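Nucleoporin NUP82 (Saccharomyces cerevisiae, PDB 3PBP) serves as a structural constituent of the nuclear pore complex, its N-terminal beta-propeller domain, the part present here, contributing to the interaction with NUP116. Local coordinates at residues 110-115 / 154-159; 280-285 / 340-345; 382-387 / 410-415. The protein carries 1 engineered substitution. One frame throughout, in Å; residues are numbered along the deposited sequence.

How the contacts relate
Three separate places on one beta-propeller domain are compared, met one after another along the chain. Contact 1 packs a strand of one four-stranded sheet against the next sheet; contact 2 joins two loops that lead into a five-stranded mixed sheet; contact 3 pairs two strands within a single sheet. None touches another: centres are about 31 Å apart for contacts 1 and 2 and for contacts 2 and 3, and about 40 Å for contacts 1 and 3, on opposite sides of the chain's centre. Nearest atoms are about 16 Å apart for contacts 1 and 2 and about 17 Å for contacts 2 and 3. NUP116 reaches contact 2 through its R101, F410 of contact 3 meets an aromatic side chain of another chain, and no other chain of the assembly touches contact 1.

Contact 1: 110-115 / 154-159; sequences QIFHYS and FDILNS
F154 presents its ring tip to Y114: CZ of F154 stands 3.5 Å above the Y114 plane and over the ring centre. The two side chains cross at about a right angle, but their planes are inclined by only 44° with centroids 4.5 Å apart, so the pair is neither a parallel stack nor a T-shaped one. F112 meets the other end of the same residue. Its CZ lies 3.9 Å from F154 CB, and the rings, inclined at 47°, are again oblique. CB of F112 and of Y114 points toward 154-159, and CG is anti to the backbone N in both (chi1 172° in F112). Beyond the aromatic cluster, F112 CB rests 4.0 Å from I156 CG2, the two side chains crossing at about a right angle. That methyl also meets CG2 of I111, whose contact with L157 CD2 measures 3.8 Å. I111 and F112 both face V90 in a classic beta bulge, and both put CB toward the second segment. No hydrogen bond links the segments; the Y114 hydroxyl instead bonds to E119 and K146. I142 of strand 141-146 adds to the apolar packing of F112, F154 and I156. Apolar packing between the outermost strand of one four-stranded antiparallel sheet and the sheet that follows it in the chain is characteristic of neighbouring blades of a beta-propeller.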
loop_
_atom_site.group_PDB
_atom_site.type_symbol
_atom_site.label_atom_id
_atom_site.label_comp_id
_atom_site.label_asym_id
_atom_site.label_seq_id
_atom_site.Cartn_x
_atom_site.Cartn_y
_atom_site.Cartn_z
ATOM N N GLN A 110 6.250 -27.654 5.811
ATOM C CA GLN A 110 5.368 -26.719 6.482
ATOM C C GLN A 110 6.369 -25.740 7.049
ATOM O O GLN A 110 7.030 -26.006 8.052
ATOM C CB GLN A 110 4.571 -27.408 7.593
ATOM C CG GLN A 110 3.595 -28.463 7.107
ATOM C CD GLN A 110 2.623 -27.947 6.039
ATOM O OE1 GLN A 110 1.879 -26.977 6.260
ATOM N NE2 GLN A 110 2.621 -28.605 4.876
ATOM N N ILE A 111 6.481 -24.596 6.396
ATOM C CA ILE A 111 7.459 -23.606 6.789
ATOM C C ILE A 111 7.071 -22.527 7.794
ATOM O O ILE A 111 7.920 -22.089 8.593
ATOM C CB ILE A 111 8.018 -22.953 5.526
ATOM C CG1 ILE A 111 8.669 -24.042 4.677
ATOM C CG2 ILE A 111 9.000 -21.856 5.873
ATOM C CD1 ILE A 111 9.265 -23.534 3.391
ATOM N N PHE A 112 5.811 -22.097 7.784
ATOM C CA PHE A 112 5.398 -21.033 8.700
ATOM C C PHE A 112 3.902 -21.029 8.955
ATOM O O PHE A 112 3.108 -21.374 8.067
ATOM C CB PHE A 112 5.818 -19.684 8.107
ATOM C CG PHE A 112 5.283 -18.484 8.844
ATOM C CD1 PHE A 112 5.999 -17.919 9.897
ATOM C CD2 PHE A 112 4.082 -17.893 8.453
ATOM C CE1 PHE A 112 5.540 -16.789 10.547
ATOM C CE2 PHE A 112 3.611 -16.763 9.097
ATOM C CZ PHE A 112 4.347 -16.207 10.152
ATOM N N HIS A 113 3.521 -20.635 10.168
ATOM C CA HIS A 113 2.110 -20.562 10.510
ATOM C C HIS A 113 1.846 -19.365 11.403
ATOM O O HIS A 113 2.703 -18.963 12.192
ATOM C CB HIS A 113 1.638 -21.819 11.227
ATOM C CG HIS A 113 0.204 -21.750 11.651
ATOM N ND1 HIS A 113 -0.840 -22.066 10.805
ATOM C CD2 HIS A 113 -0.362 -21.346 12.814
ATOM C CE1 HIS A 113 -1.986 -21.858 11.430
ATOM N NE2 HIS A 113 -1.724 -21.420 12.649
ATOM N N TYR A 114 0.653 -18.795 11.276
ATOM C CA TYR A 114 0.285 -17.639 12.083
ATOM C C TYR A 114 -1.230 -17.517 12.200
ATOM O O TYR A 114 -1.963 -17.733 11.218
ATOM C CB TYR A 114 0.833 -16.357 11.461
ATOM C CG TYR A 114 0.322 -15.105 12.125
ATOM C CD1 TYR A 114 0.899 -14.625 13.297
ATOM C CD2 TYR A 114 -0.782 -14.426 11.606
ATOM C CE1 TYR A 114 0.389 -13.502 13.939
ATOM C CE2 TYR A 114 -1.306 -13.305 12.244
ATOM C CZ TYR A 114 -0.719 -12.848 13.407
ATOM O OH TYR A 114 -1.261 -11.747 14.034
ATOM N N SER A 115 -1.686 -17.183 13.410
ATOM C CA SER A 115 -3.104 -16.983 13.702
ATOM C C SER A 115 -3.197 -15.679 14.469
ATOM O O SER A 115 -2.303 -15.341 15.246
ATOM C CB SER A 115 -3.667 -18.129 14.551
ATOM O OG SER A 115 -5.063 -17.968 14.786
ATOM N N PHE A 154 6.200 -10.415 8.218
ATOM C CA PHE A 154 6.651 -11.579 8.968
ATOM C C PHE A 154 7.850 -12.209 8.261
ATOM O O PHE A 154 7.874 -12.316 7.028
ATOM C CB PHE A 154 5.541 -12.638 9.050
ATOM C CG PHE A 154 4.378 -12.254 9.919
ATOM C CD1 PHE A 154 4.479 -12.299 11.306
ATOM C CD2 PHE A 154 3.160 -11.892 9.351
ATOM C CE1 PHE A 154 3.388 -11.999 12.107
ATOM C CE2 PHE A 154 2.058 -11.590 10.150
ATOM C CZ PHE A 154 2.170 -11.644 11.529
ATOM N N ASP A 155 8.845 -12.623 9.038
ATOM C CA ASP A 155 9.985 -13.290 8.459
ATOM C C ASP A 155 9.729 -14.789 8.594
ATOM O O ASP A 155 9.945 -15.383 9.649
ATOM C CB ASP A 155 11.269 -12.933 9.182
ATOM C CG ASP A 155 12.501 -13.464 8.453
ATOM O OD1 ASP A 155 12.440 -14.596 7.921
ATOM O OD2 ASP A 155 13.530 -12.753 8.413
ATOM N N ILE A 156 9.244 -15.379 7.509
ATOM C CA ILE A 156 8.936 -16.800 7.418
ATOM C C ILE A 156 10.037 -17.748 7.920
ATOM O O ILE A 156 9.742 -18.814 8.462
ATOM C CB ILE A 156 8.623 -17.151 5.950
ATOM C CG1 ILE A 156 7.212 -16.704 5.604
ATOM C CG2 ILE A 156 8.814 -18.616 5.699
ATOM C CD1 ILE A 156 6.842 -17.059 4.186
ATOM N N LEU A 157 11.297 -17.362 7.744
ATOM C CA LEU A 157 12.420 -18.211 8.132
ATOM C C LEU A 157 13.186 -17.824 9.394
ATOM O O LEU A 157 14.320 -18.267 9.569
ATOM C CB LEU A 157 13.430 -18.280 6.983
ATOM C CG LEU A 157 12.899 -18.597 5.592
ATOM C CD1 LEU A 157 14.046 -18.589 4.611
ATOM C CD2 LEU A 157 12.215 -19.941 5.600
ATOM N N ASN A 158 12.609 -17.025 10.283
ATOM C CA ASN A 158 13.379 -16.637 11.460
ATOM C C ASN A 158 12.534 -16.179 12.640
ATOM O O ASN A 158 11.982 -15.076 12.619
ATOM C CB ASN A 158 14.364 -15.531 11.064
ATOM C CG ASN A 158 15.510 -15.391 12.041
ATOM O OD1 ASN A 158 15.311 -15.093 13.221
ATOM N ND2 ASN A 158 16.728 -15.604 11.551
ATOM N N SER A 159 12.445 -17.021 13.671
ATOM C CA SER A 159 11.667 -16.694 14.869
ATOM C C SER A 159 12.393 -15.696 15.757
ATOM O O SER A 159 11.798 -15.131 16.681
ATOM C CB SER A 159 11.359 -17.949 15.677
ATOM O OG SER A 159 10.504 -18.809 14.955
#

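Contact 2: 280-285 / 340-345; sequences KVQGPF and DNYVYN
K280 and D340 form the one charged pair between the loops. NZ of K280 lies 2.6 Å from OD1 of D340, on the syn lone pair of that carboxylate oxygen, and the lysine gets there with its chain extended beyond CG. Both residues are exposed, so solvent probably weakens the attraction. The backbone contributes one well-formed hydrogen bond, G283 N to Y342 O at 3.0 Å, with an N-H...O angle of 156°. The same carbonyl receives a CA-H...O contact from Q282 CA at 3.2 Å. The backbone angles of G283 leave no room for a CB beside the carbonyl O of Q282, and a cis peptide bond follows to P284. These two loops run into strands 286-288 and 347-355, parallel neighbours in the mixed sheet of the propeller, so the contact joins the approaches to adjacent strands. Among the packing contacts, Q282 and Y342 lie side by side and point the same way, OE1 of Q282 coming 3.3 Å from CD2 of Y342, at the ring edge, with amide and ring planes 59° apart. Q282 is further bonded to S334 O and N346 ND2, and an alanine here would probably leave both without these mates and open a gap beside the ring edge. Y342 OH bonds to S334 OG. V343 brings CG2 to 3.4 Å from G283 O, and R101 of the NUP116 chain packs on V343 and bonds to P284 O.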
loop_
_atom_site.group_PDB
_atom_site.type_symbol
_atom_site.label_atom_id
_atom_site.label_comp_id
_atom_site.label_asym_id
_atom_site.label_seq_id
_atom_site.Cartn_x
_atom_site.Cartn_y
_atom_site.Cartn_z
ATOM N N LYS A 280 7.410 5.541 7.770
ATOM C CA LYS A 280 6.080 6.112 7.794
ATOM C C LYS A 280 5.575 6.408 6.392
ATOM O O LYS A 280 6.333 6.849 5.517
ATOM C CB LYS A 280 6.061 7.380 8.652
ATOM C CG LYS A 280 6.130 7.090 10.130
ATOM C CD LYS A 280 5.891 8.324 10.968
ATOM C CE LYS A 280 5.880 7.970 12.457
ATOM N NZ LYS A 280 5.630 9.146 13.356
ATOM N N VAL A 281 4.286 6.158 6.191
ATOM C CA VAL A 281 3.637 6.378 4.909
ATOM C C VAL A 281 3.782 7.776 4.352
ATOM O O VAL A 281 3.778 8.766 5.081
ATOM C CB VAL A 281 2.134 6.111 4.970
ATOM C CG1 VAL A 281 1.756 5.088 3.903
ATOM C CG2 VAL A 281 1.741 5.654 6.355
ATOM N N GLN A 282 3.905 7.828 3.034
ATOM C CA GLN A 282 4.001 9.076 2.301
ATOM C C GLN A 282 2.652 9.203 1.579
ATOM O O GLN A 282 1.990 8.185 1.320
ATOM C CB GLN A 282 5.139 9.013 1.282
ATOM C CG GLN A 282 6.492 8.815 1.884
ATOM C CD GLN A 282 7.606 9.066 0.886
ATOM O OE1 GLN A 282 7.557 10.026 0.113
ATOM N NE2 GLN A 282 8.630 8.217 0.909
ATOM N N GLY A 283 2.240 10.432 1.273
ATOM C CA GLY A 283 0.968 10.628 0.600
ATOM C C GLY A 283 0.026 11.612 1.276
ATOM O O GLY A 283 0.321 12.124 2.361
ATOM N N PRO A 284 -1.150 11.858 0.683
ATOM C CA PRO A 284 -1.587 11.232 -0.567
ATOM C C PRO A 284 -0.842 11.719 -1.792
ATOM O O PRO A 284 -0.335 12.838 -1.833
ATOM C CB PRO A 284 -3.078 11.587 -0.658
ATOM C CG PRO A 284 -3.342 12.538 0.509
ATOM C CD PRO A 284 -2.000 13.013 0.992
ATOM N N PHE A 285 -0.777 10.855 -2.794
ATOM C CA PHE A 285 -0.142 11.200 -4.032
ATOM C C PHE A 285 -1.110 12.105 -4.768
ATOM O O PHE A 285 -2.327 12.015 -4.611
ATOM C CB PHE A 285 0.098 9.963 -4.892
ATOM C CG PHE A 285 1.429 9.325 -4.687
ATOM C CD1 PHE A 285 1.748 8.725 -3.479
ATOM C CD2 PHE A 285 2.361 9.318 -5.706
ATOM C CE1 PHE A 285 2.980 8.127 -3.291
ATOM C CE2 PHE A 285 3.602 8.725 -5.529
ATOM C CZ PHE A 285 3.915 8.128 -4.320
ATOM N N ASP A 340 5.987 12.579 9.371
ATOM C CA ASP A 340 4.560 12.283 9.288
ATOM C C ASP A 340 3.997 13.079 8.130
ATOM O O ASP A 340 4.444 14.189 7.855
ATOM C CB ASP A 340 3.801 12.726 10.536
ATOM C CG ASP A 340 4.257 12.023 11.782
ATOM O OD1 ASP A 340 4.458 10.793 11.722
ATOM O OD2 ASP A 340 4.399 12.706 12.822
ATOM N N ASN A 341 3.001 12.523 7.463
ATOM C CA ASN A 341 2.386 13.208 6.337
ATOM C C ASN A 341 3.405 13.756 5.351
ATOM O O ASN A 341 3.223 14.831 4.775
ATOM C CB ASN A 341 1.503 14.324 6.858
ATOM C CG ASN A 341 0.478 13.812 7.826
ATOM O OD1 ASN A 341 -0.419 13.051 7.446
ATOM N ND2 ASN A 341 0.611 14.196 9.098
ATOM N N TYR A 342 4.485 13.011 5.161
ATOM C CA TYR A 342 5.493 13.425 4.218
ATOM C C TYR A 342 4.912 13.279 2.827
ATOM O O TYR A 342 4.334 12.253 2.465
ATOM C CB TYR A 342 6.731 12.550 4.327
ATOM C CG TYR A 342 7.882 13.002 3.464
ATOM C CD1 TYR A 342 8.480 14.245 3.653
ATOM C CD2 TYR A 342 8.424 12.159 2.505
ATOM C CE1 TYR A 342 9.594 14.631 2.915
ATOM C CE2 TYR A 342 9.540 12.531 1.758
ATOM C CZ TYR A 342 10.119 13.764 1.973
ATOM O OH TYR A 342 11.245 14.106 1.269
ATOM N N VAL A 343 5.036 14.341 2.065
ATOM C CA VAL A 343 4.594 14.359 0.695
ATOM C C VAL A 343 5.846 14.959 0.096
ATOM O O VAL A 343 6.603 15.620 0.810
ATOM C CB VAL A 343 3.418 15.318 0.483
ATOM C CG1 VAL A 343 3.277 15.604 -0.997
ATOM C CG2 VAL A 343 2.141 14.714 1.018
ATOM N N TYR A 344 6.088 14.725 -1.180
ATOM C CA TYR A 344 7.266 15.279 -1.829
ATOM C C TYR A 344 7.516 14.415 -3.024
ATOM O O TYR A 344 7.904 13.262 -2.918
ATOM C CB TYR A 344 8.514 15.285 -0.935
ATOM C CG TYR A 344 9.718 15.797 -1.694
ATOM C CD1 TYR A 344 9.774 17.121 -2.154
ATOM C CD2 TYR A 344 10.741 14.928 -2.081
ATOM C CE1 TYR A 344 10.810 17.563 -2.998
ATOM C CE2 TYR A 344 11.780 15.357 -2.922
ATOM C CZ TYR A 344 11.804 16.674 -3.381
ATOM O OH TYR A 344 12.799 17.069 -4.255
ATOM N N ASN A 345 7.272 14.992 -4.175
ATOM C CA ASN A 345 7.422 14.266 -5.400
ATOM C C ASN A 345 6.506 13.052 -5.397
ATOM O O ASN A 345 6.715 12.096 -6.152
ATOM C CB ASN A 345 8.889 13.906 -5.605
ATOM C CG ASN A 345 9.728 15.127 -5.926
ATOM O OD1 ASN A 345 9.224 16.253 -5.918
ATOM N ND2 ASN A 345 11.006 14.913 -6.208
#

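Contact 3: 382-387 / 410-415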
loop_
_atom_site.group_PDB
_atom_site.type_symbol
_atom_site.label_atom_id
_atom_site.label_comp_id
_atom_site.label_asym_id
_atom_site.label_seq_id
_atom_site.Cartn_x
_atom_site.Cartn_y
_atom_site.Cartn_z
ATOM N N GLN A 382 -11.260 -9.504 -19.466
ATOM C CA GLN A 382 -10.809 -8.693 -20.580
ATOM C C GLN A 382 -9.325 -8.448 -20.393
ATOM O O GLN A 382 -8.785 -8.628 -19.298
ATOM C CB GLN A 382 -11.564 -7.361 -20.611
ATOM C CG GLN A 382 -12.979 -7.454 -21.148
ATOM C CD GLN A 382 -13.731 -6.149 -21.029
ATOM O OE1 GLN A 382 -14.225 -5.802 -19.960
ATOM N NE2 GLN A 382 -13.809 -5.407 -22.125
ATOM N N GLN A 383 -8.659 -8.066 -21.470
ATOM C CA GLN A 383 -7.242 -7.774 -21.396
ATOM C C GLN A 383 -6.969 -6.410 -21.996
ATOM O O GLN A 383 -7.157 -6.197 -23.193
ATOM C CB GLN A 383 -6.407 -8.810 -22.143
ATOM C CG GLN A 383 -4.914 -8.564 -21.961
ATOM C CD GLN A 383 -4.063 -9.208 -23.028
ATOM O OE1 GLN A 383 -3.371 -10.205 -22.782
ATOM N NE2 GLN A 383 -4.106 -8.640 -24.227
ATOM N N VAL A 384 -6.542 -5.484 -21.151
ATOM C CA VAL A 384 -6.212 -4.149 -21.594
ATOM C C VAL A 384 -4.761 -4.234 -22.050
ATOM O O VAL A 384 -3.894 -4.667 -21.296
ATOM C CB VAL A 384 -6.348 -3.151 -20.442
ATOM C CG1 VAL A 384 -6.061 -1.754 -20.928
ATOM C CG2 VAL A 384 -7.734 -3.235 -19.863
ATOM N N ASN A 385 -4.497 -3.848 -23.290
ATOM C CA ASN A 385 -3.142 -3.900 -23.813
ATOM C C ASN A 385 -2.672 -2.507 -24.181
ATOM O O ASN A 385 -3.099 -1.959 -25.191
ATOM C CB ASN A 385 -3.097 -4.800 -25.047
ATOM C CG ASN A 385 -1.699 -4.949 -25.609
ATOM O OD1 ASN A 385 -1.055 -3.967 -25.990
ATOM N ND2 ASN A 385 -1.218 -6.187 -25.667
ATOM N N PHE A 386 -1.787 -1.930 -23.374
ATOM C CA PHE A 386 -1.311 -0.594 -23.680
ATOM C C PHE A 386 0.121 -0.480 -24.168
ATOM O O PHE A 386 0.780 0.539 -23.953
ATOM C CB PHE A 386 -1.548 0.353 -22.503
ATOM C CG PHE A 386 -1.471 -0.296 -21.154
ATOM C CD1 PHE A 386 -0.264 -0.424 -20.496
ATOM C CD2 PHE A 386 -2.624 -0.732 -20.518
ATOM C CE1 PHE A 386 -0.204 -0.970 -19.221
ATOM C CE2 PHE A 386 -2.573 -1.281 -19.246
ATOM C CZ PHE A 386 -1.357 -1.397 -18.597
HETATM N N MSE A 387 0.594 -1.517 -24.851
HETATM C CA MSE A 387 1.946 -1.511 -25.399
HETATM C C MSE A 387 1.999 -0.683 -26.680
HETATM O O MSE A 387 3.076 -0.436 -27.227
HETATM C CB MSE A 387 2.423 -2.939 -25.680
HETATM C CG MSE A 387 2.958 -3.653 -24.451
HETATM SE SE MSE A 387 4.451 -2.692 -23.607
HETATM C CE MSE A 387 5.929 -3.427 -24.636
ATOM N N PHE A 410 -2.962 7.803 -27.015
ATOM C CA PHE A 410 -2.873 6.941 -25.857
ATOM C C PHE A 410 -4.167 6.184 -25.620
ATOM O O PHE A 410 -4.907 6.455 -24.681
ATOM C CB PHE A 410 -2.463 7.779 -24.647
ATOM C CG PHE A 410 -1.133 8.456 -24.829
ATOM C CD1 PHE A 410 0.038 7.711 -24.844
ATOM C CD2 PHE A 410 -1.054 9.820 -25.063
ATOM C CE1 PHE A 410 1.265 8.306 -25.094
ATOM C CE2 PHE A 410 0.167 10.427 -25.315
ATOM C CZ PHE A 410 1.330 9.666 -25.331
ATOM N N GLU A 411 -4.427 5.232 -26.510
ATOM C CA GLU A 411 -5.606 4.380 -26.438
ATOM C C GLU A 411 -5.117 2.946 -26.311
ATOM O O GLU A 411 -4.269 2.502 -27.083
ATOM C CB GLU A 411 -6.443 4.520 -27.704
ATOM C CG GLU A 411 -6.928 5.936 -27.963
ATOM C CD GLU A 411 -7.774 6.056 -29.224
ATOM O OE1 GLU A 411 -7.213 5.927 -30.342
ATOM O OE2 GLU A 411 -9.002 6.278 -29.088
ATOM N N SER A 412 -5.641 2.226 -25.332
ATOM C CA SER A 412 -5.233 0.850 -25.119
ATOM C C SER A 412 -6.165 -0.087 -25.861
ATOM O O SER A 412 -7.353 0.190 -25.992
ATOM C CB SER A 412 -5.252 0.517 -23.625
ATOM O OG SER A 412 -4.373 1.363 -22.908
ATOM N N LYS A 413 -5.617 -1.194 -26.354
ATOM C CA LYS A 413 -6.406 -2.188 -27.069
ATOM C C LYS A 413 -7.126 -3.054 -26.049
ATOM O O LYS A 413 -6.498 -3.766 -25.267
ATOM C CB LYS A 413 -5.505 -3.072 -27.928
ATOM C CG LYS A 413 -4.639 -2.314 -28.911
ATOM C CD LYS A 413 -3.535 -3.206 -29.459
ATOM C CE LYS A 413 -2.485 -2.394 -30.204
ATOM N NZ LYS A 413 -1.274 -3.218 -30.493
ATOM N N LEU A 414 -8.447 -2.982 -26.050
ATOM C CA LEU A 414 -9.244 -3.771 -25.129
ATOM C C LEU A 414 -9.552 -5.073 -25.855
ATOM O O LEU A 414 -9.705 -5.080 -27.074
ATOM C CB LEU A 414 -10.536 -3.025 -24.796
ATOM C CG LEU A 414 -11.384 -3.615 -23.678
ATOM C CD1 LEU A 414 -10.587 -3.561 -22.394
ATOM C CD2 LEU A 414 -12.675 -2.831 -23.529
ATOM N N GLU A 415 -9.628 -6.179 -25.125
ATOM C CA GLU A 415 -9.925 -7.455 -25.765
ATOM C C GLU A 415 -10.524 -8.484 -24.827
ATOM O O GLU A 415 -9.979 -8.756 -23.759
ATOM C CB GLU A 415 -8.670 -8.036 -26.404
ATOM C CG GLU A 415 -8.957 -9.267 -27.239
ATOM C CD GLU A 415 -7.759 -9.706 -28.049
ATOM O OE1 GLU A 415 -6.772 -10.195 -27.445
ATOM O OE2 GLU A 415 -7.803 -9.550 -29.290
#
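V384 divides its two methyls between S412 and L414. With CG1 anti to the backbone N (chi1 -178°), CG1 comes 3.6 Å from S412 CB, while CG2 meets L414 CD1 at 3.8 Å. The methyls of L414 also turn to the amide of Q382, an apolar-to-polar approach without a hydrogen bond. Between N385 and K413 the strands form a hydrogen-bonded antiparallel pair: N385 N to K413 O is 2.8 Å and K413 N to N385 O is 2.9 Å. At Q383 and E415 only one of the two bonds is sound: Q383 N to E415 O is 2.7 Å, and the return bond, E415 N to Q383 O, is weak. The N385 side chain has CG anti to the backbone N (chi1 -177°), and its OD1 accepts from N of M387, a selenomethionine, at 3.2 Å in an Asx turn, the donor standing above the carbonyl plane. S412 OG lies at the edge of the F386 ring, near its plane, and is hydrogen-bonded to E352 and weakly to W389. F386 is the N-cap residue of helix 387-399. Strand 380-385 has strand 372-376 on its other side, L324 and L326 of strand 323-329 pack on V384 and F386, and strand 413-419 is outermost in this four-stranded sheet.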